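Local coordinates for protein type II restriction enzyme SfiI (PDB 2EZV) that recognises the interrupted double-stranded DNA sequence GGCCNNNNNGGCC as a tetramer and cleaves within it, leaving fragments with terminal 5'-phosphates, at residues M1-S9 and W85-P94; V25-K36 and L237-P248. One frame throughout, in Å; residues are numbered along the deposited sequence.

Interaction 1 (M1-S9 and W85-P94)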
loop_
_atom_site.group_PDB
_atom_site.type_symbol
_atom_site.label_atom_id
_atom_site.label_comp_id
_atom_site.label_asym_id
_atom_site.label_seq_id
_atom_site.Cartn_x
_atom_site.Cartn_y
_atom_site.Cartn_z
ATOM N N MET D 1 28.608 -7.651 -1.877
ATOM C CA MET D 1 27.788 -6.481 -2.298
ATOM C C MET D 1 28.029 -5.239 -1.438
ATOM O O MET D 1 28.709 -5.303 -0.413
ATOM C CB MET D 1 26.302 -6.861 -2.293
ATOM C CG MET D 1 25.860 -7.751 -1.135
ATOM S SD MET D 1 24.344 -8.732 -1.513
ATOM C CE MET D 1 24.253 -8.652 -3.291
ATOM N N HIS D 2 27.469 -4.110 -1.861
ATOM C CA HIS D 2 27.651 -2.854 -1.140
ATOM C C HIS D 2 26.361 -2.209 -0.639
ATOM O O HIS D 2 25.266 -2.516 -1.117
ATOM C CB HIS D 2 28.353 -1.844 -2.046
ATOM C CG HIS D 2 29.636 -2.342 -2.626
ATOM N ND1 HIS D 2 30.781 -2.502 -1.874
ATOM C CD2 HIS D 2 29.955 -2.718 -3.887
ATOM C CE1 HIS D 2 31.751 -2.954 -2.648
ATOM N NE2 HIS D 2 31.276 -3.093 -3.874
ATOM N N GLN D 3 26.513 -1.314 0.335
ATOM C CA GLN D 3 25.390 -0.554 0.874
ATOM C C GLN D 3 25.672 0.917 0.553
ATOM O O GLN D 3 24.756 1.706 0.338
ATOM C CB GLN D 3 25.265 -0.719 2.391
ATOM C CG GLN D 3 24.693 -2.050 2.867
ATOM C CD GLN D 3 24.249 -1.983 4.324
ATOM O OE1 GLN D 3 25.032 -1.631 5.207
ATOM N NE2 GLN D 3 22.981 -2.314 4.579
ATOM N N ASP D 4 26.956 1.267 0.523
ATOM C CA ASP D 4 27.400 2.628 0.232
ATOM C C ASP D 4 27.638 2.731 -1.273
ATOM O O ASP D 4 28.557 2.119 -1.809
ATOM C CB ASP D 4 28.706 2.912 0.978
ATOM C CG ASP D 4 29.060 4.385 1.007
ATOM O OD1 ASP D 4 29.009 5.041 -0.053
ATOM O OD2 ASP D 4 29.400 4.883 2.098
ATOM N N TYR D 5 26.817 3.513 -1.956
ATOM C CA TYR D 5 26.954 3.650 -3.394
ATOM C C TYR D 5 28.335 4.147 -3.834
ATOM O O TYR D 5 28.769 3.864 -4.947
ATOM C CB TYR D 5 25.871 4.577 -3.926
ATOM C CG TYR D 5 26.194 6.041 -3.787
ATOM C CD1 TYR D 5 26.727 6.756 -4.862
ATOM C CD2 TYR D 5 25.983 6.713 -2.584
ATOM C CE1 TYR D 5 27.037 8.100 -4.744
ATOM C CE2 TYR D 5 26.297 8.063 -2.451
ATOM C CZ TYR D 5 26.824 8.746 -3.539
ATOM O OH TYR D 5 27.148 10.068 -3.426
ATOM N N ARG D 6 29.028 4.887 -2.973
ATOM C CA ARG D 6 30.351 5.389 -3.330
ATOM C C ARG D 6 31.340 4.245 -3.557
ATOM O O ARG D 6 32.305 4.394 -4.299
ATOM C CB ARG D 6 30.864 6.350 -2.249
ATOM C CG ARG D 6 30.106 7.682 -2.225
ATOM C CD ARG D 6 30.349 8.484 -0.957
ATOM N NE ARG D 6 30.026 7.723 0.242
ATOM C CZ ARG D 6 29.986 8.237 1.467
ATOM N NH1 ARG D 6 30.245 9.528 1.657
ATOM N NH2 ARG D 6 29.698 7.461 2.506
ATOM N N GLU D 7 31.094 3.099 -2.935
ATOM C CA GLU D 7 31.974 1.961 -3.118
ATOM C C GLU D 7 31.651 1.242 -4.424
ATOM O O GLU D 7 32.313 0.268 -4.780
ATOM C CB GLU D 7 31.825 0.975 -1.974
ATOM C CG GLU D 7 31.954 1.574 -0.615
ATOM C CD GLU D 7 31.920 0.514 0.449
ATOM O OE1 GLU D 7 31.234 -0.513 0.231
ATOM O OE2 GLU D 7 32.570 0.707 1.498
ATOM N N LEU D 8 30.612 1.689 -5.121
ATOM C CA LEU D 8 30.261 1.069 -6.395
ATOM C C LEU D 8 31.155 1.675 -7.457
ATOM O O LEU D 8 31.565 2.830 -7.344
ATOM C CB LEU D 8 28.802 1.353 -6.780
ATOM C CG LEU D 8 27.673 0.717 -5.971
ATOM C CD1 LEU D 8 26.344 0.978 -6.677
ATOM C CD2 LEU D 8 27.914 -0.772 -5.845
ATOM N N SER D 9 31.464 0.901 -8.486
ATOM C CA SER D 9 32.279 1.418 -9.570
ATOM C C SER D 9 31.329 2.268 -10.417
ATOM O O SER D 9 30.108 2.157 -10.292
ATOM C CB SER D 9 32.826 0.269 -10.408
ATOM O OG SER D 9 31.764 -0.436 -11.023
ATOM N N TRP D 85 14.655 1.379 -0.604
ATOM C CA TRP D 85 15.738 0.417 -0.789
ATOM C C TRP D 85 15.568 -0.128 -2.204
ATOM O O TRP D 85 14.469 -0.527 -2.596
ATOM C CB TRP D 85 15.629 -0.766 0.182
ATOM C CG TRP D 85 15.927 -0.469 1.612
ATOM C CD1 TRP D 85 15.030 -0.363 2.627
ATOM C CD2 TRP D 85 17.226 -0.343 2.208
ATOM N NE1 TRP D 85 15.685 -0.191 3.826
ATOM C CE2 TRP D 85 17.033 -0.178 3.598
ATOM C CE3 TRP D 85 18.535 -0.364 1.701
ATOM C CZ2 TRP D 85 18.101 -0.034 4.493
ATOM C CZ3 TRP D 85 19.600 -0.222 2.595
ATOM C CH2 TRP D 85 19.372 -0.061 3.975
ATOM N N LEU D 86 16.645 -0.142 -2.971
ATOM C CA LEU D 86 16.572 -0.659 -4.319
ATOM C C LEU D 86 17.342 -1.974 -4.392
ATOM O O LEU D 86 18.571 -1.991 -4.342
ATOM C CB LEU D 86 17.168 0.347 -5.305
ATOM C CG LEU D 86 17.159 -0.059 -6.786
ATOM C CD1 LEU D 86 15.713 -0.183 -7.259
ATOM C CD2 LEU D 86 17.917 0.977 -7.625
ATOM N N PRO D 87 16.628 -3.101 -4.492
ATOM C CA PRO D 87 17.355 -4.372 -4.570
ATOM C C PRO D 87 18.099 -4.507 -5.893
ATOM O O PRO D 87 17.599 -4.096 -6.938
ATOM C CB PRO D 87 16.251 -5.417 -4.406
ATOM C CG PRO D 87 15.042 -4.737 -4.928
ATOM C CD PRO D 87 15.172 -3.318 -4.418
ATOM N N SER D 88 19.302 -5.064 -5.845
ATOM C CA SER D 88 20.091 -5.254 -7.054
ATOM C C SER D 88 21.242 -6.199 -6.756
ATOM O O SER D 88 21.520 -6.506 -5.610
ATOM C CB SER D 88 20.654 -3.920 -7.555
ATOM O OG SER D 88 21.811 -3.558 -6.831
ATOM N N PRO D 89 21.936 -6.668 -7.792
ATOM C CA PRO D 89 23.043 -7.579 -7.514
ATOM C C PRO D 89 24.238 -6.862 -6.904
ATOM O O PRO D 89 25.130 -7.495 -6.352
ATOM C CB PRO D 89 23.334 -8.188 -8.883
ATOM C CG PRO D 89 22.973 -7.081 -9.813
ATOM C CD PRO D 89 21.695 -6.548 -9.239
ATOM N N HIS D 90 24.247 -5.536 -6.993
ATOM C CA HIS D 90 25.342 -4.752 -6.441
ATOM C C HIS D 90 25.157 -4.638 -4.934
ATOM O O HIS D 90 26.084 -4.275 -4.203
ATOM C CB HIS D 90 25.349 -3.346 -7.035
ATOM C CG HIS D 90 25.086 -3.303 -8.506
ATOM N ND1 HIS D 90 25.884 -3.945 -9.427
ATOM C CD2 HIS D 90 24.131 -2.661 -9.220
ATOM C CE1 HIS D 90 25.435 -3.698 -10.645
ATOM N NE2 HIS D 90 24.373 -2.920 -10.546
ATOM N N GLY D 91 23.942 -4.935 -4.488
ATOM C CA GLY D 91 23.599 -4.854 -3.079
ATOM C C GLY D 91 22.236 -4.192 -2.924
ATOM O O GLY D 91 21.680 -3.678 -3.901
ATOM N N LEU D 92 21.681 -4.224 -1.717
ATOM C CA LEU D 92 20.391 -3.589 -1.466
ATOM C C LEU D 92 20.712 -2.119 -1.194
ATOM O O LEU D 92 21.053 -1.726 -0.070
ATOM C CB LEU D 92 19.712 -4.215 -0.257
ATOM C CG LEU D 92 18.371 -3.595 0.112
ATOM C CD1 LEU D 92 17.358 -3.862 -0.998
ATOM C CD2 LEU D 92 17.897 -4.191 1.445
ATOM N N LEU D 93 20.590 -1.312 -2.240
ATOM C CA LEU D 93 20.934 0.090 -2.160
ATOM C C LEU D 93 19.892 1.089 -1.692
ATOM O O LEU D 93 18.779 1.155 -2.224
ATOM C CB LEU D 93 21.464 0.546 -3.515
ATOM C CG LEU D 93 22.583 -0.320 -4.090
ATOM C CD1 LEU D 93 23.011 0.237 -5.441
ATOM C CD2 LEU D 93 23.757 -0.358 -3.117
ATOM N N PRO D 94 20.241 1.872 -0.663
ATOM C CA PRO D 94 19.324 2.891 -0.146
ATOM C C PRO D 94 19.292 3.954 -1.269
ATOM O O PRO D 94 20.340 4.320 -1.824
ATOM C CB PRO D 94 20.027 3.370 1.124
ATOM C CG PRO D 94 21.487 3.177 0.786
ATOM C CD PRO D 94 21.486 1.821 0.121
HETATM O O HOH W 1 23.976 -4.419 0.576
HETATM O O HOH W 2 21.444 -3.141 2.319
#

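Interaction 2 (V25-K36 and L237-P248)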
loop_
_atom_site.group_PDB
_atom_site.type_symbol
_atom_site.label_atom_id
_atom_site.label_comp_id
_atom_site.label_asym_id
_atom_site.label_seq_id
_atom_site.Cartn_x
_atom_site.Cartn_y
_atom_site.Cartn_z
ATOM N N VAL D 25 9.816 3.091 -16.870
ATOM C CA VAL D 25 9.273 3.023 -18.232
ATOM C C VAL D 25 8.106 2.050 -18.326
ATOM O O VAL D 25 7.170 2.292 -19.096
ATOM C CB VAL D 25 10.339 2.610 -19.274
ATOM C CG1 VAL D 25 9.681 2.385 -20.651
ATOM C CG2 VAL D 25 11.382 3.694 -19.390
ATOM N N GLN D 26 8.162 0.950 -17.568
ATOM C CA GLN D 26 7.073 -0.030 -17.559
ATOM C C GLN D 26 5.841 0.608 -16.954
ATOM O O GLN D 26 4.727 0.411 -17.431
ATOM C CB GLN D 26 7.405 -1.249 -16.699
ATOM C CG GLN D 26 8.206 -2.312 -17.394
ATOM C CD GLN D 26 7.448 -3.045 -18.481
ATOM O OE1 GLN D 26 8.036 -3.429 -19.472
ATOM N NE2 GLN D 26 6.158 -3.258 -18.292
ATOM N N ALA D 27 6.052 1.347 -15.873
ATOM C CA ALA D 27 4.964 2.012 -15.173
ATOM C C ALA D 27 4.254 2.958 -16.127
ATOM O O ALA D 27 3.042 2.882 -16.304
ATOM C CB ALA D 27 5.505 2.772 -13.971
ATOM N N LEU D 28 5.018 3.835 -16.763
ATOM C CA LEU D 28 4.432 4.783 -17.696
ATOM C C LEU D 28 3.775 4.033 -18.855
ATOM O O LEU D 28 2.675 4.378 -19.279
ATOM C CB LEU D 28 5.511 5.744 -18.193
ATOM C CG LEU D 28 6.002 6.675 -17.078
ATOM C CD1 LEU D 28 7.348 7.294 -17.444
ATOM C CD2 LEU D 28 4.938 7.745 -16.814
ATOM N N GLN D 29 4.437 2.992 -19.348
ATOM C CA GLN D 29 3.883 2.221 -20.449
ATOM C C GLN D 29 2.515 1.653 -20.097
ATOM O O GLN D 29 1.532 1.886 -20.803
ATOM C CB GLN D 29 4.811 1.068 -20.829
ATOM C CG GLN D 29 4.177 0.109 -21.836
ATOM C CD GLN D 29 3.839 0.781 -23.164
ATOM O OE1 GLN D 29 2.908 0.370 -23.859
ATOM N NE2 GLN D 29 4.606 1.808 -23.526
ATOM N N GLN D 30 2.462 0.905 -19.000
ATOM C CA GLN D 30 1.229 0.279 -18.559
ATOM C C GLN D 30 0.164 1.290 -18.138
ATOM O O GLN D 30 -1.022 0.965 -18.065
ATOM C CB GLN D 30 1.548 -0.720 -17.435
ATOM C CG GLN D 30 2.490 -1.830 -17.926
ATOM C CD GLN D 30 2.728 -2.955 -16.933
ATOM O OE1 GLN D 30 3.355 -3.955 -17.268
ATOM N NE2 GLN D 30 2.236 -2.797 -15.713
ATOM N N TYR D 31 0.585 2.522 -17.880
ATOM C CA TYR D 31 -0.343 3.577 -17.488
ATOM C C TYR D 31 -0.637 4.529 -18.652
ATOM O O TYR D 31 -1.404 5.476 -18.494
ATOM C CB TYR D 31 0.250 4.384 -16.335
ATOM C CG TYR D 31 -0.739 5.320 -15.674
ATOM C CD1 TYR D 31 -1.790 4.820 -14.901
ATOM C CD2 TYR D 31 -0.636 6.707 -15.829
ATOM C CE1 TYR D 31 -2.716 5.673 -14.299
ATOM C CE2 TYR D 31 -1.564 7.569 -15.230
ATOM C CZ TYR D 31 -2.598 7.044 -14.470
ATOM O OH TYR D 31 -3.525 7.879 -13.888
ATOM N N SER D 32 -0.033 4.272 -19.814
ATOM C CA SER D 32 -0.195 5.152 -20.975
ATOM C C SER D 32 -1.623 5.349 -21.492
ATOM O O SER D 32 -1.974 6.445 -21.917
ATOM C CB SER D 32 0.709 4.688 -22.125
ATOM O OG SER D 32 0.191 3.539 -22.762
ATOM N N LYS D 33 -2.446 4.305 -21.470
ATOM C CA LYS D 33 -3.822 4.442 -21.947
ATOM C C LYS D 33 -4.577 5.456 -21.095
ATOM O O LYS D 33 -5.203 6.380 -21.625
ATOM C CB LYS D 33 -4.551 3.101 -21.897
ATOM C CG LYS D 33 -6.005 3.164 -22.364
ATOM C CD LYS D 33 -6.644 1.793 -22.317
ATOM C CE LYS D 33 -8.101 1.834 -22.738
ATOM N NZ LYS D 33 -8.911 2.700 -21.839
ATOM N N GLU D 34 -4.513 5.281 -19.776
ATOM C CA GLU D 34 -5.194 6.183 -18.862
ATOM C C GLU D 34 -4.552 7.562 -18.864
ATOM O O GLU D 34 -5.232 8.573 -18.665
ATOM C CB GLU D 34 -5.196 5.609 -17.445
ATOM C CG GLU D 34 -5.624 6.615 -16.380
ATOM C CD GLU D 34 -5.881 5.974 -15.036
ATOM O OE1 GLU D 34 -5.866 6.701 -14.022
ATOM O OE2 GLU D 34 -6.104 4.746 -14.996
ATOM N N ALA D 35 -3.243 7.604 -19.092
ATOM C CA ALA D 35 -2.526 8.874 -19.127
ATOM C C ALA D 35 -3.025 9.744 -20.283
ATOM O O ALA D 35 -3.294 10.936 -20.106
ATOM C CB ALA D 35 -1.023 8.631 -19.263
ATOM N N LYS D 36 -3.148 9.143 -21.464
ATOM C CA LYS D 36 -3.615 9.874 -22.635
ATOM C C LYS D 36 -5.011 10.397 -22.346
ATOM O O LYS D 36 -5.316 11.566 -22.587
ATOM C CB LYS D 36 -3.644 8.967 -23.865
ATOM C CG LYS D 36 -3.963 9.699 -25.153
ATOM C CD LYS D 36 -3.735 8.812 -26.364
ATOM C CE LYS D 36 -4.030 9.557 -27.669
ATOM N NZ LYS D 36 -5.482 9.905 -27.818
ATOM N N LEU D 237 8.138 6.888 -25.304
ATOM C CA LEU D 237 6.905 6.123 -25.405
ATOM C C LEU D 237 6.010 6.983 -26.287
ATOM O O LEU D 237 5.508 8.024 -25.867
ATOM C CB LEU D 237 6.283 5.913 -24.021
ATOM C CG LEU D 237 7.183 5.120 -23.063
ATOM C CD1 LEU D 237 6.474 4.918 -21.715
ATOM C CD2 LEU D 237 7.537 3.767 -23.696
ATOM N N HIS D 238 5.826 6.545 -27.524
ATOM C CA HIS D 238 5.040 7.304 -28.487
ATOM C C HIS D 238 3.661 6.718 -28.771
ATOM O O HIS D 238 3.487 5.494 -28.812
ATOM C CB HIS D 238 5.860 7.433 -29.782
ATOM C CG HIS D 238 5.136 8.113 -30.899
ATOM N ND1 HIS D 238 4.537 7.418 -31.927
ATOM C CD2 HIS D 238 4.891 9.424 -31.136
ATOM C CE1 HIS D 238 3.953 8.270 -32.750
ATOM N NE2 HIS D 238 4.151 9.493 -32.293
ATOM N N TYR D 239 2.683 7.608 -28.943
ATOM C CA TYR D 239 1.305 7.221 -29.243
ATOM C C TYR D 239 1.030 7.278 -30.744
ATOM O O TYR D 239 1.459 8.207 -31.425
ATOM C CB TYR D 239 0.293 8.155 -28.564
ATOM C CG TYR D 239 0.202 8.087 -27.055
ATOM C CD1 TYR D 239 0.934 8.964 -26.252
ATOM C CD2 TYR D 239 -0.673 7.198 -26.429
ATOM C CE1 TYR D 239 0.794 8.963 -24.868
ATOM C CE2 TYR D 239 -0.824 7.187 -25.036
ATOM C CZ TYR D 239 -0.085 8.071 -24.265
ATOM O OH TYR D 239 -0.200 8.056 -22.890
ATOM N N SER D 240 0.306 6.286 -31.250
ATOM C CA SER D 240 -0.071 6.233 -32.659
ATOM C C SER D 240 -1.481 5.651 -32.709
ATOM O O SER D 240 -1.979 5.158 -31.696
ATOM C CB SER D 240 0.901 5.355 -33.457
ATOM O OG SER D 240 0.803 3.986 -33.099
ATOM N N ALA D 241 -2.124 5.704 -33.874
ATOM C CA ALA D 241 -3.485 5.194 -34.026
ATOM C C ALA D 241 -3.604 3.665 -33.965
ATOM O O ALA D 241 -4.702 3.119 -34.084
ATOM C CB ALA D 241 -4.081 5.707 -35.335
ATOM N N ASP D 242 -2.486 2.974 -33.777
ATOM C CA ASP D 242 -2.498 1.513 -33.713
ATOM C C ASP D 242 -2.948 0.963 -32.362
ATOM O O ASP D 242 -3.450 -0.158 -32.280
ATOM C CB ASP D 242 -1.107 0.965 -34.047
ATOM C CG ASP D 242 -0.709 1.230 -35.491
ATOM O OD1 ASP D 242 0.444 0.925 -35.872
ATOM O OD2 ASP D 242 -1.557 1.744 -36.256
ATOM N N SER D 243 -2.778 1.757 -31.305
ATOM C CA SER D 243 -3.146 1.310 -29.968
ATOM C C SER D 243 -3.440 2.452 -29.005
ATOM O O SER D 243 -2.889 3.546 -29.141
ATOM C CB SER D 243 -2.018 0.451 -29.391
ATOM O OG SER D 243 -2.337 0.003 -28.090
ATOM N N GLU D 244 -4.297 2.185 -28.020
ATOM C CA GLU D 244 -4.654 3.187 -27.018
ATOM C C GLU D 244 -3.463 3.442 -26.101
ATOM O O GLU D 244 -3.355 4.503 -25.488
ATOM C CB GLU D 244 -5.822 2.715 -26.156
ATOM C CG GLU D 244 -7.057 2.259 -26.898
ATOM C CD GLU D 244 -8.182 1.921 -25.934
ATOM O OE1 GLU D 244 -8.860 2.870 -25.473
ATOM O OE2 GLU D 244 -8.372 0.719 -25.617
ATOM N N TYR D 245 -2.588 2.448 -25.980
ATOM C CA TYR D 245 -1.406 2.595 -25.149
ATOM C C TYR D 245 -0.292 3.049 -26.060
ATOM O O TYR D 245 -0.420 2.983 -27.279
ATOM C CB TYR D 245 -0.982 1.266 -24.522
ATOM C CG TYR D 245 -1.953 0.668 -23.541
ATOM C CD1 TYR D 245 -3.095 -0.006 -23.974
ATOM C CD2 TYR D 245 -1.712 0.747 -22.170
ATOM C CE1 TYR D 245 -3.973 -0.593 -23.059
ATOM C CE2 TYR D 245 -2.580 0.169 -21.251
ATOM C CZ TYR D 245 -3.708 -0.500 -21.699
ATOM O OH TYR D 245 -4.568 -1.059 -20.777
ATOM N N THR D 246 0.802 3.501 -25.468
ATOM C CA THR D 246 1.945 3.927 -26.250
ATOM C C THR D 246 2.654 2.685 -26.811
ATOM O O THR D 246 2.377 1.562 -26.394
ATOM C CB THR D 246 2.945 4.713 -25.380
ATOM O OG1 THR D 246 3.153 4.009 -24.150
ATOM C CG2 THR D 246 2.427 6.121 -25.092
ATOM N N GLN D 247 3.556 2.893 -27.764
ATOM C CA GLN D 247 4.314 1.793 -28.342
ATOM C C GLN D 247 5.389 1.408 -27.326
ATOM O O GLN D 247 6.276 2.204 -27.006
ATOM C CB GLN D 247 4.965 2.221 -29.666
ATOM C CG GLN D 247 3.969 2.572 -30.758
ATOM C CD GLN D 247 3.197 1.363 -31.276
ATOM O OE1 GLN D 247 2.096 1.501 -31.820
ATOM N NE2 GLN D 247 3.778 0.174 -31.121
ATOM N N PRO D 248 5.313 0.178 -26.793
ATOM C CA PRO D 248 6.280 -0.306 -25.806
ATOM C C PRO D 248 7.654 -0.505 -26.442
ATOM O O PRO D 248 8.003 -1.611 -26.852
ATOM C CB PRO D 248 5.656 -1.619 -25.346
ATOM C CG PRO D 248 5.045 -2.126 -26.630
ATOM C CD PRO D 248 4.372 -0.892 -27.178
#

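Interaction 1 (M1-S9 and W85-P94)
In Leu8 and Leu93 the same first torsion, with CG anti to the carbonyl carbon (chi1 -69° and -52°), points the two side chains at each other, and they meet tip to tip, Leu8 CD1 lying 3.6 Å from Leu93 CD1. The other Leu8 methyl, CD2, rests on His90 CB, where the two side chains cross at about a right angle. The one direct hydrogen bond between the segments is from backbone to backbone: His2 N donates to His90 O over 2.7 Å, nearly straight. Next to it Met1 CB lies 3.5 Å from Gly91 CA, while His2 O receives a CA-H...O contact from Gly91 CA. Two waters extend the seam. One donates to His2 O and accepts from Leu92 N; the second accepts from Gln3 NE2 and donates to Leu92 O. Gln3 OE1 turns elsewhere, accepting from Leu265 N of the second subunit. Ser88 OG shapes the receiving loop by accepting from His90 N, 3.1 Å away, and donating to Gly91 O at 2.9 Å. The N-terminal arm thus lies along a type I beta turn, Ser88 to Gly91, reinforced by an ST turn, in the loop of the hairpin formed by antiparallel strands 80-86 and 93-104.

Interaction 2 (V25-K36 and L237-P248)
Lys33 and Lys36 each lay their aliphatic chain on a tyrosine ring. Lys33 CB stands 3.5 Å from the centroid of the Tyr245 ring, only 9° off the normal, a CH-pi contact made as the lysine crosses the ring obliquely. Lys36 slides past Tyr239 in the opposite direction, its CD 3.5 Å from Tyr239 CD2, and sends NZ on to Glu40. The opposite face of Tyr239 is covered by Thr246 CG2, so the phenol is sandwiched between helix and loop. Its hydroxyl, Tyr239 OH, donates to Ser32 O over 2.6 Å, tilted 23° from the carbonyl plane; that oxygen also accepts from Lys36 N. Ser32 OG, placed by chi1 (76°) between its backbone N and carbonyl carbon, donates to Gln29 O and accepts from Thr246 N at 2.8 Å. Nearer the start of the helical segment, Leu237 CD1 packs 3.7 Å from Leu28 CB. Alongside Lys33 runs Glu244, pointing the same way, but their salt bridge is long, 3.6 Å from Lys33 NZ to Glu244 OE1. The chemistry suggests that neutral hydrogen bonds centred on Ser32 and lysine methylenes on aromatic faces do most of the holding, the long charge pair probably adding little.

How the interactions relate
From the N terminus, segment 1-9 leads directly into helix 10-41, whose later turns supply segment 25-36. Interaction 1 closes a loop across 75 intervening residues when the chain returns at 85-94; interaction 2 closes one across 200 when it returns at 237-248. Because 25-36 lies inside the first loop and 237-248 outside it, the two closures cross rather than nest. They do not touch, with centres 31 Å and nearest atoms about 12 Å apart, yet both reach the same mixed sheet: interaction 1 through strands 80-86 and 93-104, interaction 2 through strand 234-238. Helix 10-41 and its leading arm are thereby tied to separate strands, and both contacts also touch the second subunit.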